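Local structure of gamma-glutamyltransferase 1 Threonine peptidase. MEROPS family T03 (Pseudomonas nitroreducens, 7D9E) at residues Glu40-Ser45 with Ala51-Val56; Gly94-Thr99 with Thr133-Ala138. The protein catalyses transfer of the gamma-glutamyl group from donors such as glutathione to amino acids or peptides, or its hydrolysis to release glutamate. All blocks are in the same frame, centred on the assembly; numbering follows the deposited sequence. Where two conformers were deposited one is given.

Interaction 1 (Glu40-Ser45 with Ala51-Val56); sequences EMDDFS and ANAFGV. With DON (6-diazenyl-5-oxo-L-norleucine), chain D.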
loop_
_atom_site.group_PDB
_atom_site.type_symbol
_atom_site.label_atom_id
_atom_site.label_comp_id
_atom_site.label_asym_id
_atom_site.label_seq_id
_atom_site.Cartn_x
_atom_site.Cartn_y
_atom_site.Cartn_z
ATOM N N GLU B 40 -1.697 9.989 7.274
ATOM C CA GLU B 40 -1.150 9.998 5.921
ATOM C C GLU B 40 -0.424 11.291 5.585
ATOM O O GLU B 40 0.354 11.314 4.622
ATOM C CB GLU B 40 -2.268 9.777 4.911
ATOM C CG GLU B 40 -1.923 8.866 3.777
ATOM C CD GLU B 40 -1.864 7.418 4.197
ATOM O OE1 GLU B 40 -2.915 6.850 4.613
ATOM O OE2 GLU B 40 -0.774 6.817 4.068
ATOM N N MET B 41 -0.656 12.357 6.346
ATOM C CA MET B 41 -0.013 13.629 6.030
ATOM C C MET B 41 1.508 13.499 6.016
ATOM O O MET B 41 2.193 14.284 5.346
ATOM C CB MET B 41 -0.469 14.755 7.026
ATOM C CG MET B 41 -1.993 15.007 6.840
ATOM S SD MET B 41 -2.366 15.881 5.221
ATOM C CE MET B 41 -1.516 17.436 5.589
ATOM N N ASP B 42 2.062 12.510 6.719
ATOM C CA ASP B 42 3.510 12.359 6.751
ATOM C C ASP B 42 4.083 11.907 5.411
ATOM O O ASP B 42 5.304 11.947 5.220
ATOM C CB ASP B 42 3.940 11.379 7.844
ATOM C CG ASP B 42 5.444 11.371 8.038
ATOM O OD1 ASP B 42 5.984 12.411 8.470
ATOM O OD2 ASP B 42 6.102 10.331 7.792
ATOM N N ASP B 43 3.248 11.472 4.483
ATOM C CA ASP B 43 3.727 11.108 3.160
ATOM C C ASP B 43 3.995 12.320 2.268
ATOM O O ASP B 43 4.638 12.160 1.223
ATOM C CB ASP B 43 2.718 10.176 2.520
ATOM C CG ASP B 43 2.900 8.723 2.942
ATOM O OD1 ASP B 43 3.874 8.391 3.687
ATOM O OD2 ASP B 43 2.049 7.898 2.568
ATOM N N PHE B 44 3.515 13.505 2.627
ATOM C CA PHE B 44 3.980 14.696 1.938
ATOM C C PHE B 44 5.433 14.972 2.328
ATOM O O PHE B 44 5.929 14.487 3.352
ATOM C CB PHE B 44 3.184 15.925 2.360
ATOM C CG PHE B 44 1.811 16.050 1.745
ATOM C CD1 PHE B 44 1.641 16.197 0.391
ATOM C CD2 PHE B 44 0.687 16.062 2.572
ATOM C CE1 PHE B 44 0.360 16.360 -0.162
ATOM C CE2 PHE B 44 -0.590 16.225 2.026
ATOM C CZ PHE B 44 -0.745 16.376 0.670
ATOM N N SER B 45 6.115 15.780 1.528
ATOM C CA SER B 45 7.360 16.397 1.969
ATOM C C SER B 45 7.022 17.537 2.932
ATOM O O SER B 45 6.311 18.475 2.561
ATOM C CB SER B 45 8.137 16.920 0.763
ATOM O OG SER B 45 9.361 17.506 1.172
ATOM N N ALA B 51 13.878 13.699 5.224
ATOM C CA ALA B 51 13.272 12.382 5.079
ATOM C C ALA B 51 12.067 12.224 5.996
ATOM O O ALA B 51 12.041 12.739 7.117
ATOM C CB ALA B 51 14.314 11.307 5.399
ATOM N N ASN B 52 11.056 11.506 5.510
ATOM C CA ASN B 52 9.879 11.190 6.309
ATOM C C ASN B 52 10.093 9.861 7.040
ATOM O O ASN B 52 11.216 9.360 7.123
ATOM C CB ASN B 52 8.634 11.193 5.414
ATOM C CG ASN B 52 8.494 9.913 4.624
ATOM O OD1 ASN B 52 9.431 9.121 4.529
ATOM N ND2 ASN B 52 7.319 9.715 4.039
ATOM N N ALA B 53 9.010 9.276 7.563
ATOM C CA ALA B 53 9.123 8.083 8.394
ATOM C C ALA B 53 9.711 6.894 7.644
ATOM O O ALA B 53 10.283 6.001 8.281
ATOM C CB ALA B 53 7.735 7.720 8.942
ATOM N N PHE B 54 9.592 6.861 6.320
ATOM C CA PHE B 54 10.138 5.769 5.521
ATOM C C PHE B 54 11.485 6.119 4.904
ATOM O O PHE B 54 12.013 5.344 4.101
ATOM C CB PHE B 54 9.142 5.363 4.438
ATOM C CG PHE B 54 7.950 4.626 4.969
ATOM C CD1 PHE B 54 8.084 3.350 5.485
ATOM C CD2 PHE B 54 6.698 5.226 4.985
ATOM C CE1 PHE B 54 6.985 2.671 5.993
ATOM C CE2 PHE B 54 5.603 4.552 5.492
ATOM C CZ PHE B 54 5.743 3.279 5.996
ATOM N N GLY B 55 12.055 7.266 5.266
ATOM C CA GLY B 55 13.358 7.648 4.775
ATOM C C GLY B 55 13.360 8.288 3.408
ATOM O O GLY B 55 14.440 8.489 2.845
ATOM N N VAL B 56 12.188 8.616 2.854
ATOM C CA VAL B 56 12.100 9.157 1.505
ATOM C C VAL B 56 11.967 10.671 1.575
ATOM O O VAL B 56 11.434 11.232 2.541
ATOM C CB VAL B 56 10.955 8.513 0.692
ATOM C CG1 VAL B 56 11.197 7.016 0.540
ATOM C CG2 VAL B 56 9.605 8.776 1.329
HETATM O O DON D . 1.107 5.289 0.993
HETATM C C DON D . 2.336 4.873 1.346
HETATM O OXT DON D . 3.172 4.666 0.472
HETATM C CA DON D . 2.435 4.604 2.836
HETATM N N DON D . 1.661 5.558 3.600
HETATM C CB DON D . 2.056 3.110 2.929
HETATM C C1E DON D . 1.904 2.654 4.349
HETATM C C1D DON D . 1.812 1.150 4.339
HETATM O O1J DON D . 1.817 0.493 3.286
HETATM O O HOH W 1 6.107 7.626 2.231
#
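The side chain of Asp-42 lies across that of Asn-52, with carboxylate and amide planes only 16° apart. Its CG stands anti to the backbone N (chi1 -171°), which carries OD2 over to the 51-56 loop; there the syn lone pair takes the N-H of Ala-53 (OD2 to N 3.1 Å), while OD1 is bonded to Ser-118 of the other chain. In return Asn-52 reaches back with ND2 to the carbonyl O of Asp-42 (3.2 Å), the acceptor lying close to the amide plane. The other end of this amide organises its own loop: OD1 accepts from Phe-54 N at 2.9 Å, making an Asx turn, and also from Val-56 N, the two donors arriving from opposite faces of the amide. That Asx turn overlies a type I beta turn, Asn-52 to Gly-55, and faces a 3-10 turn, residues 40-43, which presents Glu-40 and Asp-43 to the glutamate pocket. The amino N of the bound DON is gripped by Asp-43 OD2 (2.6 Å) and, in the conformer given, by Glu-40 OE2 (2.8 Å). Both carboxylates also form salt bridges to Arg-94 of the other chain. A water joins Asp-43 OD1 (2.8 Å) to Asn-52 ND2 (3.0 Å), and the same OD1 lies at the edge of the Phe-54 ring.

Interaction 2 (Gly94-Thr99 with Thr133-Ala138); sequences GSRIFT and TIYYDA. With DON (6-diazenyl-5-oxo-L-norleucine), chain D.
The Tyr-135 ring is covered on both faces: Arg-96 NH2 sits 3.6 Å above its centre on one, and Thr-133 CG2 lies toward the rim of the other. Within this Ntn-hydrolase fold the contact ties the 94-99 segment, which runs into helix 97-109 beside the glutamate pocket, to strand 133-136, the central strand of a small mixed sheet. It is a cation-pi contact, with Arg-96 CZ 4.6 Å from the ring centroid and 18° off the normal. The guanidinium is tilted rather than stacked flat, its plane turned 38° from the ring, so one amino end does the touching; NH2 is 3.7 Å from CG and almost as near to the other ring carbons. Gln-160 accepts from NE, helping to fix the guanidinium's rotation beside the ring. From the same segment as the arginine, Gly-94 N and Ile-97 CD1 approach the ketone O1J of DON, the latter to 3.5 Å. On the side of the guanidinium away from the tyrosine, NH1 donates to Ser-95 OG at 3.0 Å, with the hydroxyl oxygen 17° out of the guanidinium plane.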
loop_
_atom_site.group_PDB
_atom_site.type_symbol
_atom_site.label_atom_id
_atom_site.label_comp_id
_atom_site.label_asym_id
_atom_site.label_seq_id
_atom_site.Cartn_x
_atom_site.Cartn_y
_atom_site.Cartn_z
ATOM N N GLY B 94 5.470 0.475 3.020
ATOM C CA GLY B 94 5.916 1.836 2.755
ATOM C C GLY B 94 6.775 1.915 1.514
ATOM O O GLY B 94 6.406 1.426 0.440
ATOM N N SER B 95 7.966 2.535 1.645
ATOM C CA SER B 95 8.784 2.726 0.460
ATOM C C SER B 95 9.377 1.423 -0.072
ATOM O O SER B 95 10.004 1.444 -1.142
ATOM C CB SER B 95 9.921 3.707 0.744
ATOM O OG SER B 95 10.757 3.220 1.786
ATOM N N ARG B 96 9.174 0.287 0.607
ATOM C CA ARG B 96 9.623 -1.000 0.109
ATOM C C ARG B 96 8.581 -1.696 -0.763
ATOM O O ARG B 96 8.835 -2.779 -1.270
ATOM C CB ARG B 96 9.920 -1.956 1.264
ATOM C CG ARG B 96 11.070 -1.600 2.237
ATOM C CD ARG B 96 11.122 -0.203 2.763
ATOM N NE ARG B 96 12.103 -0.162 3.854
ATOM C CZ ARG B 96 12.470 0.909 4.528
ATOM N NH1 ARG B 96 11.991 2.119 4.238
ATOM N NH2 ARG B 96 13.372 0.774 5.490
ATOM N N ILE B 97 7.405 -1.115 -0.935
ATOM C CA ILE B 97 6.313 -1.850 -1.569
ATOM C C ILE B 97 6.663 -2.226 -2.997
ATOM O O ILE B 97 6.483 -3.376 -3.404
ATOM C CB ILE B 97 5.011 -1.030 -1.511
ATOM C CG1 ILE B 97 4.439 -1.025 -0.097
ATOM C CG2 ILE B 97 3.993 -1.594 -2.543
ATOM C CD1 ILE B 97 3.286 -0.080 0.107
ATOM N N PHE B 98 7.077 -1.241 -3.803
ATOM C CA PHE B 98 7.289 -1.541 -5.215
ATOM C C PHE B 98 8.589 -2.298 -5.430
ATOM O O PHE B 98 8.683 -3.077 -6.385
ATOM C CB PHE B 98 7.132 -0.301 -6.082
ATOM C CG PHE B 98 7.936 0.883 -5.656
ATOM C CD1 PHE B 98 9.280 0.960 -5.960
ATOM C CD2 PHE B 98 7.320 1.942 -4.996
ATOM C CE1 PHE B 98 10.025 2.066 -5.581
ATOM C CE2 PHE B 98 8.052 3.072 -4.632
ATOM C CZ PHE B 98 9.410 3.122 -4.931
ATOM N N THR B 99 9.596 -2.125 -4.562
ATOM C CA THR B 99 10.767 -2.986 -4.704
ATOM C C THR B 99 10.443 -4.424 -4.317
ATOM O O THR B 99 11.011 -5.362 -4.908
ATOM C CB THR B 99 11.983 -2.470 -3.928
ATOM O OG1 THR B 99 11.708 -2.459 -2.537
ATOM C CG2 THR B 99 12.417 -1.078 -4.434
ATOM N N THR B 133 22.859 2.040 1.819
ATOM C CA THR B 133 22.282 1.230 2.881
ATOM C C THR B 133 21.279 0.258 2.277
ATOM O O THR B 133 20.354 0.662 1.555
ATOM C CB THR B 133 21.623 2.141 3.915
ATOM O OG1 THR B 133 22.630 2.964 4.518
ATOM C CG2 THR B 133 20.924 1.322 4.987
ATOM N N ILE B 134 21.490 -1.028 2.535
ATOM C CA ILE B 134 20.554 -2.076 2.157
ATOM C C ILE B 134 19.834 -2.549 3.408
ATOM O O ILE B 134 20.470 -2.933 4.402
ATOM C CB ILE B 134 21.262 -3.254 1.465
ATOM C CG1 ILE B 134 21.959 -2.792 0.189
ATOM C CG2 ILE B 134 20.245 -4.351 1.127
ATOM C CD1 ILE B 134 22.904 -3.830 -0.406
ATOM N N TYR B 135 18.510 -2.541 3.347
ATOM C CA TYR B 135 17.666 -2.970 4.452
ATOM C C TYR B 135 17.271 -4.428 4.273
ATOM O O TYR B 135 17.011 -4.891 3.152
ATOM C CB TYR B 135 16.407 -2.100 4.537
ATOM C CG TYR B 135 16.708 -0.678 4.883
ATOM C CD1 TYR B 135 16.975 -0.305 6.196
ATOM C CD2 TYR B 135 16.754 0.293 3.907
ATOM C CE1 TYR B 135 17.270 1.004 6.520
ATOM C CE2 TYR B 135 17.048 1.602 4.223
ATOM C CZ TYR B 135 17.305 1.945 5.530
ATOM O OH TYR B 135 17.605 3.251 5.839
ATOM N N TYR B 136 17.208 -5.139 5.397
ATOM C CA TYR B 136 16.761 -6.526 5.431
ATOM C C TYR B 136 15.832 -6.680 6.629
ATOM O O TYR B 136 15.760 -5.800 7.499
ATOM C CB TYR B 136 17.947 -7.511 5.512
ATOM C CG TYR B 136 18.827 -7.393 6.741
ATOM C CD1 TYR B 136 18.510 -8.069 7.915
ATOM C CD2 TYR B 136 19.999 -6.631 6.722
ATOM C CE1 TYR B 136 19.311 -7.982 9.029
ATOM C CE2 TYR B 136 20.808 -6.533 7.845
ATOM C CZ TYR B 136 20.461 -7.213 8.994
ATOM O OH TYR B 136 21.264 -7.132 10.117
ATOM N N ASP B 137 15.091 -7.791 6.666
ATOM C CA ASP B 137 14.199 -8.063 7.791
ATOM C C ASP B 137 14.697 -9.250 8.615
ATOM O O ASP B 137 15.642 -9.960 8.249
ATOM C CB ASP B 137 12.724 -8.211 7.360
ATOM C CG ASP B 137 12.444 -9.398 6.467
ATOM O OD1 ASP B 137 13.324 -10.260 6.254
ATOM O OD2 ASP B 137 11.294 -9.492 5.971
ATOM N N ALA B 138 14.078 -9.433 9.776
ATOM C CA ALA B 138 14.486 -10.519 10.654
ATOM C C ALA B 138 13.939 -11.858 10.187
ATOM O O ALA B 138 14.427 -12.904 10.630
ATOM C CB ALA B 138 14.062 -10.215 12.091
HETATM O O DON D . 1.107 5.289 0.993
HETATM C C DON D . 2.336 4.873 1.346
HETATM O OXT DON D . 3.172 4.666 0.472
HETATM C CA DON D . 2.435 4.604 2.836
HETATM N N DON D . 1.661 5.558 3.600
HETATM C CB DON D . 2.056 3.110 2.929
HETATM C C1E DON D . 1.904 2.654 4.349
HETATM C C1D DON D . 1.812 1.150 4.339
HETATM O O1J DON D . 1.817 0.493 3.286
#

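In the fold
Both interactions border the DON pocket, at different ends of the ligand: interaction 1 holds its amino group, whereas the 94-99 segment of interaction 2 approaches its ketone. Both are partly buried and both border the other chain, but they differ in depth, their centres lying about 16 Å and 8 Å from the chain centre. Interaction 1 joins two loop segments through hydrogen bonds, carboxylates and a water; interaction 2 joins the 94-99 segment, on helix 97-109, to a sheet strand through one cation-pi contact. The two meet directly: the Phe-54 ring packs on Gly-94, Val-56 on Ser-95, and the Phe-54 carbonyl O receives a weak hydrogen bond from Arg-96 NH1.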